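Local coordinates for putative cell filamentation protein (PDB 4N67), which is a putative VirB-translocated effector whose Fic domain binds ADP and probably transfers nucleotide (AMP) onto target proteins, at residues E144-L149 with M165-L170; I178-I183 with D206-I211. The protein carries 2 engineered substitutions. One frame throughout, in Å; residues are numbered along the deposited sequence.

Contact 1 (E144-L149 with M165-L170); sequences EVFTAL and MFMEKL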
loop_
_atom_site.group_PDB
_atom_site.type_symbol
_atom_site.label_atom_id
_atom_site.label_comp_id
_atom_site.label_asym_id
_atom_site.label_seq_id
_atom_site.Cartn_x
_atom_site.Cartn_y
_atom_site.Cartn_z
ATOM N N GLU A 144 -10.231 1.066 -8.915
ATOM C CA GLU A 144 -9.281 1.726 -9.824
ATOM C C GLU A 144 -8.135 2.402 -9.060
ATOM O O GLU A 144 -6.980 2.366 -9.482
ATOM C CB GLU A 144 -9.985 2.731 -10.727
ATOM C CG GLU A 144 -10.943 2.083 -11.705
ATOM C CD GLU A 144 -11.426 3.034 -12.794
ATOM O OE1 GLU A 144 -10.769 4.080 -13.008
ATOM O OE2 GLU A 144 -12.466 2.742 -13.429
ATOM N N VAL A 145 -8.442 3.030 -7.938
ATOM C CA VAL A 145 -7.403 3.648 -7.135
ATOM C C VAL A 145 -6.454 2.541 -6.657
ATOM O O VAL A 145 -5.218 2.673 -6.695
ATOM C CB VAL A 145 -8.016 4.399 -5.926
ATOM C CG1 VAL A 145 -6.949 4.791 -4.907
ATOM C CG2 VAL A 145 -8.800 5.604 -6.412
ATOM N N PHE A 146 -7.023 1.436 -6.199
ATOM C CA PHE A 146 -6.199 0.338 -5.674
ATOM C C PHE A 146 -5.310 -0.255 -6.761
ATOM O O PHE A 146 -4.136 -0.554 -6.514
ATOM C CB PHE A 146 -7.052 -0.773 -5.047
ATOM C CG PHE A 146 -6.271 -1.632 -4.118
ATOM C CD1 PHE A 146 -5.993 -1.166 -2.840
ATOM C CD2 PHE A 146 -5.698 -2.818 -4.534
ATOM C CE1 PHE A 146 -5.213 -1.876 -1.975
ATOM C CE2 PHE A 146 -4.920 -3.567 -3.646
ATOM C CZ PHE A 146 -4.684 -3.077 -2.364
ATOM N N THR A 147 -5.853 -0.473 -7.945
ATOM C CA THR A 147 -4.998 -1.035 -9.006
ATOM C C THR A 147 -3.889 -0.043 -9.383
ATOM O O THR A 147 -2.773 -0.460 -9.668
ATOM C CB THR A 147 -5.788 -1.492 -10.235
ATOM O OG1 THR A 147 -6.535 -0.415 -10.756
ATOM C CG2 THR A 147 -6.755 -2.583 -9.853
ATOM N N ALA A 148 -4.177 1.259 -9.365
ATOM C CA ALA A 148 -3.133 2.255 -9.593
ATOM C C ALA A 148 -2.041 2.173 -8.531
ATOM O O ALA A 148 -0.839 2.200 -8.841
ATOM C CB ALA A 148 -3.739 3.644 -9.639
ATOM N N LEU A 149 -2.444 2.042 -7.276
ATOM C CA LEU A 149 -1.467 1.876 -6.198
ATOM C C LEU A 149 -0.664 0.600 -6.360
ATOM O O LEU A 149 0.574 0.593 -6.137
ATOM C CB LEU A 149 -2.162 1.895 -4.831
ATOM C CG LEU A 149 -2.667 3.265 -4.379
ATOM C CD1 LEU A 149 -3.577 3.085 -3.166
ATOM C CD2 LEU A 149 -1.537 4.229 -4.051
ATOM N N MET A 165 -4.542 0.413 4.062
ATOM C CA MET A 165 -4.877 1.450 5.028
ATOM C C MET A 165 -5.261 2.755 4.322
ATOM O O MET A 165 -6.186 3.449 4.716
ATOM C CB MET A 165 -3.728 1.702 6.010
ATOM C CG MET A 165 -4.040 2.714 7.073
ATOM S SD MET A 165 -5.485 2.312 8.079
ATOM C CE MET A 165 -4.911 0.880 8.954
ATOM N N PHE A 166 -4.549 3.098 3.263
ATOM C CA PHE A 166 -4.911 4.273 2.494
ATOM C C PHE A 166 -6.374 4.174 2.049
ATOM O O PHE A 166 -7.139 5.134 2.151
ATOM C CB PHE A 166 -3.931 4.405 1.301
ATOM C CG PHE A 166 -4.139 5.613 0.417
ATOM C CD1 PHE A 166 -5.038 5.590 -0.633
ATOM C CD2 PHE A 166 -3.319 6.720 0.584
ATOM C CE1 PHE A 166 -5.179 6.683 -1.455
ATOM C CE2 PHE A 166 -3.440 7.817 -0.258
ATOM C CZ PHE A 166 -4.372 7.778 -1.266
ATOM N N MET A 167 -6.751 2.999 1.553
ATOM C CA MET A 167 -8.146 2.811 1.134
ATOM C C MET A 167 -9.124 2.887 2.271
ATOM O O MET A 167 -10.200 3.479 2.127
ATOM C CB MET A 167 -8.343 1.468 0.436
ATOM C CG MET A 167 -7.509 1.283 -0.793
ATOM S SD MET A 167 -7.612 2.588 -2.014
ATOM C CE MET A 167 -9.361 2.595 -2.413
ATOM N N GLU A 168 -8.769 2.324 3.423
ATOM C CA GLU A 168 -9.670 2.419 4.563
ATOM C C GLU A 168 -9.971 3.868 4.907
ATOM O O GLU A 168 -11.118 4.247 5.144
ATOM C CB GLU A 168 -9.080 1.743 5.797
ATOM C CG GLU A 168 -8.962 0.221 5.759
ATOM C CD GLU A 168 -8.546 -0.372 7.116
ATOM O OE1 GLU A 168 -8.942 0.191 8.151
ATOM O OE2 GLU A 168 -7.832 -1.386 7.090
ATOM N N LYS A 169 -8.939 4.709 4.901
ATOM C CA LYS A 169 -9.123 6.090 5.283
ATOM C C LYS A 169 -9.799 6.914 4.188
ATOM O O LYS A 169 -10.633 7.773 4.475
ATOM C CB LYS A 169 -7.791 6.708 5.717
ATOM C CG LYS A 169 -7.317 6.172 7.066
ATOM C CD LYS A 169 -8.099 6.794 8.227
ATOM C CE LYS A 169 -8.070 5.930 9.479
ATOM N NZ LYS A 169 -9.151 6.277 10.427
ATOM N N LEU A 170 -9.472 6.632 2.933
ATOM C CA LEU A 170 -10.163 7.267 1.807
ATOM C C LEU A 170 -11.660 6.947 1.868
ATOM O O LEU A 170 -12.518 7.825 1.726
ATOM C CB LEU A 170 -9.570 6.773 0.495
ATOM C CG LEU A 170 -10.122 7.380 -0.791
ATOM C CD1 LEU A 170 -9.819 8.866 -0.900
ATOM C CD2 LEU A 170 -9.578 6.612 -1.996
#
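Two backbone bonds, Leu149 N to Val145 O and Leu170 N to Phe166 O, each 2.9 Å long, set Val145 and Leu149 one turn apart facing Phe166 and Leu170 across the contact. This is the antiparallel helix pair of the Fic fold: helices 135-152 and 164-174 flank the loop carrying the HPFRKGNGR signature, and their short segments run at 154° with axes 10.9 Å apart. Across that spacing only side chains of the two segments meet, and every residue that touches across the interface is buried.

Met167 is the central piece, burying more area than any other residue of the pair. Its chain is bent at chi2 and chi3, a fold that carries SD toward the opposing helix and then lays CE along it. SD lies 3.7 Å from Val145 CG1, with CE beside the same valine. Its CG, lower on the chain, meets Phe146 CD1 at 3.5 Å, near the plane of that ring and therefore at its edge. Phe146 also touches the bound ADP, so this apolar packing bears directly on a wall of the nucleotide pocket.

Along the other side of the contact, Leu149 and Phe166 cross at about a right angle, CD1 of the leucine standing 3.9 Å from CD1 of the ring. Phe166 rests further on Leu62 and Ile65 of helix 59-70, while Val145 and Leu149 both reach Leu120 of helix 112-126. Val145 CG1, anti to its backbone N (chi1 167°), projects between several partners: besides the sulfur it has Leu170 CD2 at 4.3 Å.

Contact 2 (I178-I183 with D206-I211); sequences IDFSLI and DLFEDI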
loop_
_atom_site.group_PDB
_atom_site.type_symbol
_atom_site.label_atom_id
_atom_site.label_comp_id
_atom_site.label_asym_id
_atom_site.label_seq_id
_atom_site.Cartn_x
_atom_site.Cartn_y
_atom_site.Cartn_z
ATOM N N ILE A 178 -14.570 0.295 4.457
ATOM C CA ILE A 178 -13.927 -0.741 3.628
ATOM C C ILE A 178 -13.227 -1.673 4.603
ATOM O O ILE A 178 -12.366 -1.225 5.363
ATOM C CB ILE A 178 -12.909 -0.139 2.641
ATOM C CG1 ILE A 178 -13.600 0.842 1.687
ATOM C CG2 ILE A 178 -12.176 -1.245 1.878
ATOM C CD1 ILE A 178 -12.650 1.542 0.721
ATOM N N ASP A 179 -13.608 -2.954 4.588
ATOM C CA ASP A 179 -13.133 -3.931 5.601
ATOM C C ASP A 179 -12.454 -5.119 4.935
ATOM O O ASP A 179 -13.106 -6.080 4.500
ATOM C CB ASP A 179 -14.301 -4.363 6.499
ATOM C CG ASP A 179 -13.854 -5.241 7.675
ATOM O OD1 ASP A 179 -12.653 -5.628 7.701
ATOM O OD2 ASP A 179 -14.710 -5.519 8.535
ATOM N N PHE A 180 -11.128 -5.074 4.871
ATOM C CA PHE A 180 -10.384 -6.095 4.137
ATOM C C PHE A 180 -10.346 -7.417 4.858
ATOM O O PHE A 180 -10.028 -8.419 4.243
ATOM C CB PHE A 180 -8.957 -5.642 3.854
ATOM C CG PHE A 180 -8.873 -4.565 2.814
ATOM C CD1 PHE A 180 -8.825 -4.898 1.486
ATOM C CD2 PHE A 180 -8.784 -3.227 3.175
ATOM C CE1 PHE A 180 -8.711 -3.938 0.503
ATOM C CE2 PHE A 180 -8.680 -2.244 2.195
ATOM C CZ PHE A 180 -8.636 -2.592 0.860
ATOM N N SER A 181 -10.695 -7.384 6.141
ATOM C CA SER A 181 -10.780 -8.613 6.960
ATOM C C SER A 181 -11.884 -9.548 6.491
ATOM O O SER A 181 -11.899 -10.733 6.862
ATOM C CB SER A 181 -10.954 -8.263 8.444
ATOM O OG SER A 181 -12.272 -7.940 8.809
ATOM N N LEU A 182 -12.817 -9.045 5.685
ATOM C CA LEU A 182 -13.902 -9.857 5.139
ATOM C C LEU A 182 -13.474 -10.843 4.057
ATOM O O LEU A 182 -14.257 -11.715 3.674
ATOM C CB LEU A 182 -15.016 -8.951 4.600
ATOM C CG LEU A 182 -15.736 -8.173 5.687
ATOM C CD1 LEU A 182 -16.591 -7.066 5.085
ATOM C CD2 LEU A 182 -16.588 -9.104 6.527
ATOM N N ILE A 183 -12.242 -10.724 3.572
ATOM C CA ILE A 183 -11.733 -11.592 2.517
ATOM C C ILE A 183 -10.360 -12.132 2.880
ATOM O O ILE A 183 -9.735 -11.660 3.815
ATOM C CB ILE A 183 -11.629 -10.850 1.175
ATOM C CG1 ILE A 183 -10.743 -9.602 1.326
ATOM C CG2 ILE A 183 -13.022 -10.507 0.654
ATOM C CD1 ILE A 183 -10.201 -9.100 0.020
ATOM N N ASP A 206 -15.280 -6.435 -7.867
ATOM C CA ASP A 206 -16.127 -7.323 -7.079
ATOM C C ASP A 206 -15.658 -7.377 -5.628
ATOM O O ASP A 206 -16.462 -7.454 -4.697
ATOM C CB ASP A 206 -16.121 -8.737 -7.678
ATOM C CG ASP A 206 -16.845 -8.832 -9.024
ATOM O OD1 ASP A 206 -17.520 -7.871 -9.453
ATOM O OD2 ASP A 206 -16.728 -9.902 -9.667
ATOM N N LEU A 207 -14.339 -7.420 -5.456
ATOM C CA LEU A 207 -13.716 -7.431 -4.150
ATOM C C LEU A 207 -14.158 -6.191 -3.349
ATOM O O LEU A 207 -14.626 -6.309 -2.224
ATOM C CB LEU A 207 -12.182 -7.482 -4.308
ATOM C CG LEU A 207 -11.390 -7.602 -3.004
ATOM C CD1 LEU A 207 -10.026 -8.271 -3.275
ATOM C CD2 LEU A 207 -11.218 -6.270 -2.302
ATOM N N PHE A 208 -14.036 -5.022 -3.954
ATOM C CA PHE A 208 -14.404 -3.791 -3.239
ATOM C C PHE A 208 -15.899 -3.728 -2.967
ATOM O O PHE A 208 -16.291 -3.335 -1.898
ATOM C CB PHE A 208 -13.854 -2.522 -3.917
ATOM C CG PHE A 208 -12.435 -2.227 -3.528
ATOM C CD1 PHE A 208 -11.353 -2.764 -4.234
ATOM C CD2 PHE A 208 -12.172 -1.472 -2.396
ATOM C CE1 PHE A 208 -10.063 -2.538 -3.807
ATOM C CE2 PHE A 208 -10.885 -1.234 -1.984
ATOM C CZ PHE A 208 -9.839 -1.766 -2.677
ATOM N N GLU A 209 -16.724 -4.169 -3.901
ATOM C CA GLU A 209 -18.151 -4.299 -3.580
ATOM C C GLU A 209 -18.388 -5.166 -2.348
ATOM O O GLU A 209 -19.211 -4.826 -1.473
ATOM C CB GLU A 209 -18.946 -4.852 -4.757
ATOM C CG GLU A 209 -18.994 -3.937 -5.964
ATOM C CD GLU A 209 -19.834 -4.490 -7.110
ATOM O OE1 GLU A 209 -20.279 -5.668 -7.047
ATOM O OE2 GLU A 209 -20.067 -3.734 -8.078
ATOM N N ASP A 210 -17.696 -6.296 -2.285
ATOM C CA ASP A 210 -17.936 -7.282 -1.248
ATOM C C ASP A 210 -17.507 -6.871 0.144
ATOM O O ASP A 210 -18.060 -7.374 1.119
ATOM C CB ASP A 210 -17.286 -8.632 -1.610
ATOM C CG ASP A 210 -18.064 -9.391 -2.675
ATOM O OD1 ASP A 210 -19.229 -9.040 -2.938
ATOM O OD2 ASP A 210 -17.474 -10.320 -3.255
ATOM N N ILE A 211 -16.567 -5.937 0.249
ATOM C CA ILE A 211 -16.031 -5.555 1.553
ATOM C C ILE A 211 -16.413 -4.149 1.972
ATOM O O ILE A 211 -15.924 -3.680 2.979
ATOM C CB ILE A 211 -14.494 -5.687 1.592
ATOM C CG1 ILE A 211 -13.794 -4.653 0.695
ATOM C CG2 ILE A 211 -14.094 -7.111 1.221
ATOM C CD1 ILE A 211 -12.265 -4.662 0.800
#
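Ile211 lays its CD1 methyl over one face of the Phe180 ring, a CH-pi contact 3.8 Å from the centroid and 25° off the ring normal. Here the 3-10 turn 180-182, entered through an Asx turn at Asp179, packs on helix 202-211. The backbones are joined by Asp179 N donating to Ile211 O at 2.9 Å with a fairly straight N-H...O angle of 159°, next to the two-stranded antiparallel sheet of 176-178 and 212-214.

Ile211 takes the crowded position, its CG1 between backbone N and carbonyl carbon; CD1 thereby also meets Ile178 CG2 at 3.6 Å, while CG2 turns to Ile183 CG2. Phe180 and Phe208 meet obliquely, their planes almost perpendicular at 87°, with the two CZ atoms 3.8 Å apart. Ile183 CD1 presses on Leu207 CD1 at 3.4 Å, closer than two methyls normally approach. Leu182, which is exposed, reaches Ile211, and exposed Asp210 pairs through OD2 with Arg187 NH2 of helix 185-198.

Besides its backbone bonds, the turn is held by one carboxylate oxygen: Asp179 OD1 accepts from Ser181 OG at 2.6 Å and from Ser181 N at 3.1 Å, both donors approaching from the same face of its plane.

How the contacts relate
Contacts 1 and 2 follow one another along the chain, and their centres lie 12 Å apart, yet they share a packed boundary. Helix 164-174 meets the 178-183 loop where Met167 O approaches Ile178 CD1 at 3.4 Å and Met167 CB approaches Phe180 CZ at 4.1 Å. Nearby, Phe146 CB lies 3.7 Å from Phe208 CE1, joining helix 135-152 to helix 202-211. The nucleotide is closer to contact 1: the side chain of Phe146 comes within about 4 Å of ADP, whereas that of Leu207 remains about 8 Å away. Through Phe208 against Phe146, contact 2 probably backs the pocket wall as a second shell.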